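Local coordinates for protein indole-3-pyruvate decarboxylase (Azospirillum brasilense, PDB 2NXW) that decarboxylates indole-3-pyruvate to indole-3-acetaldehyde with thiamine diphosphate and a metal ion, a step in the biosynthesis of the plant hormone auxin, at residues D291-L296 and R310-R315; V226-V231 and R285-S290. All coordinates share one frame; numbering follows the deposited sequence.

How the contacts relate
Contacts 1 and 2 illustrate how one face of a sheet is covered in instalments. Their centres lie 7 Å apart in the central domain, and strands 225-229 and 292-296 are parallel neighbours in its mixed sheet. Two backbone pairs, probably hydrogen bonds, join them: Phe-294 N to Val-226 O and Phe-294 O to Met-228 N, each 2.8 Å. Contact 2 lays the end of helix 281-288 over the first strand; the chain then enters the second, whose Leu-293 and Leu-295 meet the loop of contact 1. The covering layers also touch, Lys-311 O lying 3.5 Å from Glu-288 CG. Both contacts lie away from the thiamine diphosphate and magnesium sites.

Contact 1: D291-L296 and R310-R315; sequences DGLFLL and RKIDLR
Leu-293 turns its CG anti to the backbone N (chi1 -174°), whereas Ile-312 holds CG1 between its own backbone N and carbonyl carbon (chi1 63°), and with these rotamers the two side chains cross at about a right angle. Leu-293 CD2 carries the contact: it lies 3.7 Å from Ile-312 CG2 and 3.8 Å from Ile-312 CD1, set against both branches of the isoleucine. Leu-295, two residues further along strand 292-296 and on the same face, meets Ile-312 tip to tip, its CD1 4.0 Å from Ile-312 CD1. Thr-317, at the start of the next strand, touches all three side chains and joins the group.

Asp-313 and Arg-315 give the same segment a charged side. Arg-315 NE donates to the syn lone pair of Asp-313 OD1 at 3.0 Å, nearly in the guanidinium plane, a salt bridge within segment 310-315. Arg-315 NH1 meanwhile bonds to Lys-311 O and Glu-288 O of the second subunit. Across 291-296 and 310-315 no hydrogen bond forms: the direct contact rests on dispersion and the burial of methyl groups, while backbone bonds of Leu-293 to Lys-316 and Ile-318, just past the loop, tie the chain to the strand.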
loop_
_atom_site.group_PDB
_atom_site.type_symbol
_atom_site.label_atom_id
_atom_site.label_comp_id
_atom_site.label_asym_id
_atom_site.label_seq_id
_atom_site.Cartn_x
_atom_site.Cartn_y
_atom_site.Cartn_z
ATOM N N ASP A 291 -22.194 16.904 24.916
ATOM C CA ASP A 291 -21.833 17.928 23.944
ATOM C C ASP A 291 -20.510 18.592 24.351
ATOM O O ASP A 291 -20.166 19.680 23.889
ATOM C CB ASP A 291 -22.964 18.964 23.815
ATOM C CG ASP A 291 -23.243 19.708 25.112
ATOM O OD1 ASP A 291 -22.996 19.152 26.204
ATOM O OD2 ASP A 291 -23.735 20.857 25.035
ATOM N N GLY A 292 -19.778 17.904 25.226
ATOM C CA GLY A 292 -18.490 18.373 25.712
ATOM C C GLY A 292 -17.820 17.179 26.368
ATOM O O GLY A 292 -17.664 17.124 27.592
ATOM N N LEU A 293 -17.443 16.208 25.539
ATOM C CA LEU A 293 -16.817 14.968 26.005
ATOM C C LEU A 293 -15.294 15.074 26.020
ATOM O O LEU A 293 -14.642 15.058 24.981
ATOM C CB LEU A 293 -17.248 13.815 25.099
ATOM C CG LEU A 293 -16.829 12.395 25.490
ATOM C CD1 LEU A 293 -17.427 12.001 26.840
ATOM C CD2 LEU A 293 -17.291 11.438 24.399
ATOM N N PHE A 294 -14.728 15.179 27.215
ATOM C CA PHE A 294 -13.283 15.307 27.369
ATOM C C PHE A 294 -12.670 13.922 27.592
ATOM O O PHE A 294 -12.754 13.376 28.693
ATOM C CB PHE A 294 -13.005 16.232 28.562
ATOM C CG PHE A 294 -11.566 16.652 28.724
ATOM C CD1 PHE A 294 -10.575 16.260 27.824
ATOM C CD2 PHE A 294 -11.207 17.470 29.795
ATOM C CE1 PHE A 294 -9.248 16.680 27.993
ATOM C CE2 PHE A 294 -9.889 17.891 29.972
ATOM C CZ PHE A 294 -8.910 17.498 29.072
ATOM N N LEU A 295 -12.072 13.366 26.539
ATOM C CA LEU A 295 -11.440 12.048 26.611
ATOM C C LEU A 295 -9.997 12.264 27.038
ATOM O O LEU A 295 -9.119 12.553 26.212
ATOM C CB LEU A 295 -11.480 11.357 25.246
ATOM C CG LEU A 295 -12.862 11.127 24.640
ATOM C CD1 LEU A 295 -12.717 10.500 23.261
ATOM C CD2 LEU A 295 -13.682 10.231 25.561
ATOM N N LEU A 296 -9.750 12.117 28.333
ATOM C CA LEU A 296 -8.414 12.319 28.864
ATOM C C LEU A 296 -7.582 11.040 28.774
ATOM O O LEU A 296 -7.625 10.198 29.681
ATOM C CB LEU A 296 -8.516 12.814 30.320
ATOM C CG LEU A 296 -7.247 13.368 30.978
ATOM C CD1 LEU A 296 -6.816 14.654 30.292
ATOM C CD2 LEU A 296 -7.520 13.623 32.456
ATOM N N ARG A 310 -17.678 6.138 16.306
ATOM C CA ARG A 310 -19.004 5.969 15.709
ATOM C C ARG A 310 -20.154 6.064 16.717
ATOM O O ARG A 310 -21.324 6.105 16.329
ATOM C CB ARG A 310 -19.090 4.616 14.994
ATOM C CG ARG A 310 -18.151 4.461 13.810
ATOM C CD ARG A 310 -18.080 3.007 13.364
ATOM N NE ARG A 310 -17.292 2.824 12.146
ATOM C CZ ARG A 310 -17.736 3.076 10.918
ATOM N NH1 ARG A 310 -18.971 3.524 10.734
ATOM N NH2 ARG A 310 -16.948 2.878 9.870
ATOM N N LYS A 311 -19.830 6.096 18.007
ATOM C CA LYS A 311 -20.855 6.173 19.045
ATOM C C LYS A 311 -20.945 7.540 19.722
ATOM O O LYS A 311 -21.962 7.871 20.328
ATOM C CB LYS A 311 -20.605 5.101 20.114
ATOM C CG LYS A 311 -20.765 3.666 19.632
ATOM C CD LYS A 311 -22.195 3.367 19.200
ATOM C CE LYS A 311 -22.385 1.877 18.933
ATOM N NZ LYS A 311 -21.344 1.326 18.014
ATOM N N ILE A 312 -19.879 8.328 19.624
ATOM C CA ILE A 312 -19.851 9.657 20.232
ATOM C C ILE A 312 -19.809 10.737 19.160
ATOM O O ILE A 312 -19.618 10.447 17.981
ATOM C CB ILE A 312 -18.610 9.834 21.140
ATOM C CG1 ILE A 312 -17.334 9.727 20.300
ATOM C CG2 ILE A 312 -18.631 8.796 22.254
ATOM C CD1 ILE A 312 -16.056 10.011 21.058
ATOM N N ASP A 313 -19.985 11.989 19.567
ATOM C CA ASP A 313 -19.937 13.088 18.608
ATOM C C ASP A 313 -18.559 13.729 18.653
ATOM O O ASP A 313 -18.285 14.574 19.506
ATOM C CB ASP A 313 -21.019 14.121 18.928
ATOM C CG ASP A 313 -21.051 15.265 17.925
ATOM O OD1 ASP A 313 -20.525 15.103 16.798
ATOM O OD2 ASP A 313 -21.620 16.324 18.262
ATOM N N LEU A 314 -17.687 13.320 17.734
ATOM C CA LEU A 314 -16.327 13.849 17.689
ATOM C C LEU A 314 -16.275 15.358 17.547
ATOM O O LEU A 314 -15.300 15.986 17.953
ATOM C CB LEU A 314 -15.532 13.209 16.546
ATOM C CG LEU A 314 -15.116 11.754 16.764
ATOM C CD1 LEU A 314 -14.213 11.300 15.623
ATOM C CD2 LEU A 314 -14.380 11.635 18.090
ATOM N N ARG A 315 -17.317 15.943 16.964
ATOM C CA ARG A 315 -17.349 17.387 16.791
ATOM C C ARG A 315 -17.343 18.098 18.138
ATOM O O ARG A 315 -16.836 19.215 18.252
ATOM C CB ARG A 315 -18.596 17.803 16.009
ATOM C CG ARG A 315 -18.686 17.213 14.618
ATOM C CD ARG A 315 -20.004 17.618 13.976
ATOM N NE ARG A 315 -21.118 17.268 14.847
ATOM C CZ ARG A 315 -22.375 17.646 14.654
ATOM N NH1 ARG A 315 -22.698 18.402 13.607
ATOM N NH2 ARG A 315 -23.311 17.272 15.515
#

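Contact 2: V226-V231 and R285-S290; sequences VLMVCV and RLVEES
Val-226 and Leu-286 meet where the end of helix 281-288 lies over strand 225-229, a helix-on-sheet layer in the central domain of a thiamine diphosphate enzyme. The helix lies on the beta-alpha-beta crossover between parallel strands 253-255 and 292-296, which passes over strand 225-229 lying between them in the sheet.

The tight part gathers around one methyl group. Val-226 CG2, anti to the carbonyl carbon, points into the angle between the helix and the turn that follows it. There it lies 3.7 Å from Leu-286 CG and 3.8 Å from Ser-290 CB, while the valine and leucine side chains cross obliquely. Val-254, on strand 253-255, touches both of these side chains and extends the apolar cluster beyond them. Two residues along the strand, on the same face, Met-228 reaches Val-287 at about a right angle. Its chain bends at chi3 (81°), which lets the sulfur and the terminal methyl each take one branch of the valine: Met-228 SD lies 4.0 Å from Val-287 CG1 and Met-228 CE 4.0 Å from Val-287 CG2. This pairing is somewhat wider than that around Val-226.

The looser side is that of Arg-285 and Glu-289: Arg-285 is modelled only as far as CG, consistent with a mobile end, and Glu-289 is exposed. Glu-288 is partly exposed, but its OE2 is hydrogen-bonded to Tyr-274 OH and its backbone O accepts a bond from Arg-315 of the second subunit. Inside, by contrast, the buried hydroxyl of Ser-290 is engaged by the backbone, with Ser-224 O and Gly-292 N as its hydrogen-bond partners. Across the contact, Ser-290 OG comes 3.6 Å from Val-226 N without bonding to it.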
loop_
_atom_site.group_PDB
_atom_site.type_symbol
_atom_site.label_atom_id
_atom_site.label_comp_id
_atom_site.label_asym_id
_atom_site.label_seq_id
_atom_site.Cartn_x
_atom_site.Cartn_y
_atom_site.Cartn_z
ATOM N N VAL A 226 -18.733 15.991 30.012
ATOM C CA VAL A 226 -18.352 14.761 30.684
ATOM C C VAL A 226 -16.842 14.605 30.638
ATOM O O VAL A 226 -16.231 14.789 29.584
ATOM C CB VAL A 226 -18.974 13.522 29.996
ATOM C CG1 VAL A 226 -18.403 12.244 30.616
ATOM C CG2 VAL A 226 -20.485 13.560 30.112
ATOM N N LEU A 227 -16.242 14.277 31.780
ATOM C CA LEU A 227 -14.801 14.038 31.830
ATOM C C LEU A 227 -14.602 12.522 31.878
ATOM O O LEU A 227 -15.101 11.861 32.788
ATOM C CB LEU A 227 -14.157 14.665 33.079
ATOM C CG LEU A 227 -12.693 14.248 33.294
ATOM C CD1 LEU A 227 -11.840 14.855 32.186
ATOM C CD2 LEU A 227 -12.185 14.717 34.645
ATOM N N MET A 228 -13.906 11.978 30.881
ATOM C CA MET A 228 -13.612 10.543 30.840
ATOM C C MET A 228 -12.147 10.322 31.212
ATOM O O MET A 228 -11.245 10.910 30.611
ATOM C CB MET A 228 -13.876 9.968 29.447
ATOM C CG MET A 228 -15.327 10.019 29.029
ATOM S SD MET A 228 -15.714 8.737 27.806
ATOM C CE MET A 228 -15.923 7.333 28.887
ATOM N N VAL A 229 -11.919 9.489 32.225
ATOM C CA VAL A 229 -10.570 9.185 32.686
ATOM C C VAL A 229 -10.193 7.867 32.020
ATOM O O VAL A 229 -10.852 6.839 32.207
ATOM C CB VAL A 229 -10.542 9.107 34.223
ATOM C CG1 VAL A 229 -9.165 8.701 34.710
ATOM C CG2 VAL A 229 -10.923 10.476 34.789
ATOM N N CYS A 230 -9.111 7.907 31.254
ATOM C CA CYS A 230 -8.727 6.777 30.426
ATOM C C CYS A 230 -7.338 6.165 30.616
ATOM O O CYS A 230 -6.615 6.521 31.548
ATOM C CB CYS A 230 -8.959 7.209 28.976
ATOM S SG CYS A 230 -10.479 8.253 28.787
ATOM N N VAL A 231 -6.964 5.270 29.701
ATOM C CA VAL A 231 -5.712 4.520 29.813
ATOM C C VAL A 231 -4.425 5.302 30.066
ATOM O O VAL A 231 -3.637 4.914 30.924
ATOM C CB VAL A 231 -5.521 3.551 28.589
ATOM C CG1 VAL A 231 -5.119 4.310 27.351
ATOM C CG2 VAL A 231 -4.500 2.483 28.926
ATOM N N ARG A 285 -25.702 6.563 27.901
ATOM C CA ARG A 285 -26.434 7.736 27.426
ATOM C C ARG A 285 -25.687 9.026 27.773
ATOM O O ARG A 285 -25.567 9.935 26.946
ATOM C CB ARG A 285 -27.830 7.758 28.055
ATOM C CG ARG A 285 -28.738 8.851 27.528
ATOM N N LEU A 286 -25.195 9.107 29.002
ATOM C CA LEU A 286 -24.459 10.290 29.443
ATOM C C LEU A 286 -23.272 10.575 28.520
ATOM O O LEU A 286 -23.049 11.713 28.100
ATOM C CB LEU A 286 -23.946 10.089 30.871
ATOM C CG LEU A 286 -23.103 11.233 31.439
ATOM C CD1 LEU A 286 -23.964 12.479 31.573
ATOM C CD2 LEU A 286 -22.536 10.835 32.792
ATOM N N VAL A 287 -22.511 9.533 28.213
ATOM C CA VAL A 287 -21.343 9.665 27.351
ATOM C C VAL A 287 -21.689 9.965 25.892
ATOM O O VAL A 287 -21.157 10.899 25.280
ATOM C CB VAL A 287 -20.482 8.371 27.402
ATOM C CG1 VAL A 287 -19.378 8.417 26.350
ATOM C CG2 VAL A 287 -19.865 8.217 28.787
ATOM N N GLU A 288 -22.593 9.175 25.331
ATOM C CA GLU A 288 -22.950 9.345 23.935
ATOM C C GLU A 288 -23.764 10.591 23.606
ATOM O O GLU A 288 -23.778 11.026 22.452
ATOM C CB GLU A 288 -23.646 8.073 23.443
ATOM C CG GLU A 288 -22.731 6.863 23.598
ATOM C CD GLU A 288 -23.354 5.566 23.130
ATOM O OE1 GLU A 288 -24.536 5.585 22.726
ATOM O OE2 GLU A 288 -22.656 4.528 23.170
ATOM N N GLU A 289 -24.412 11.186 24.604
ATOM C CA GLU A 289 -25.192 12.399 24.365
ATOM C C GLU A 289 -24.442 13.657 24.797
ATOM O O GLU A 289 -24.951 14.772 24.661
ATOM C CB GLU A 289 -26.528 12.336 25.105
ATOM C CG GLU A 289 -27.380 11.139 24.734
ATOM C CD GLU A 289 -28.797 11.257 25.254
ATOM O OE1 GLU A 289 -28.981 11.789 26.370
ATOM O OE2 GLU A 289 -29.726 10.808 24.546
ATOM N N SER A 290 -23.229 13.488 25.312
ATOM C CA SER A 290 -22.451 14.639 25.766
ATOM C C SER A 290 -22.068 15.604 24.643
ATOM O O SER A 290 -21.668 15.183 23.558
ATOM C CB SER A 290 -21.178 14.170 26.474
ATOM O OG SER A 290 -20.391 15.284 26.867
#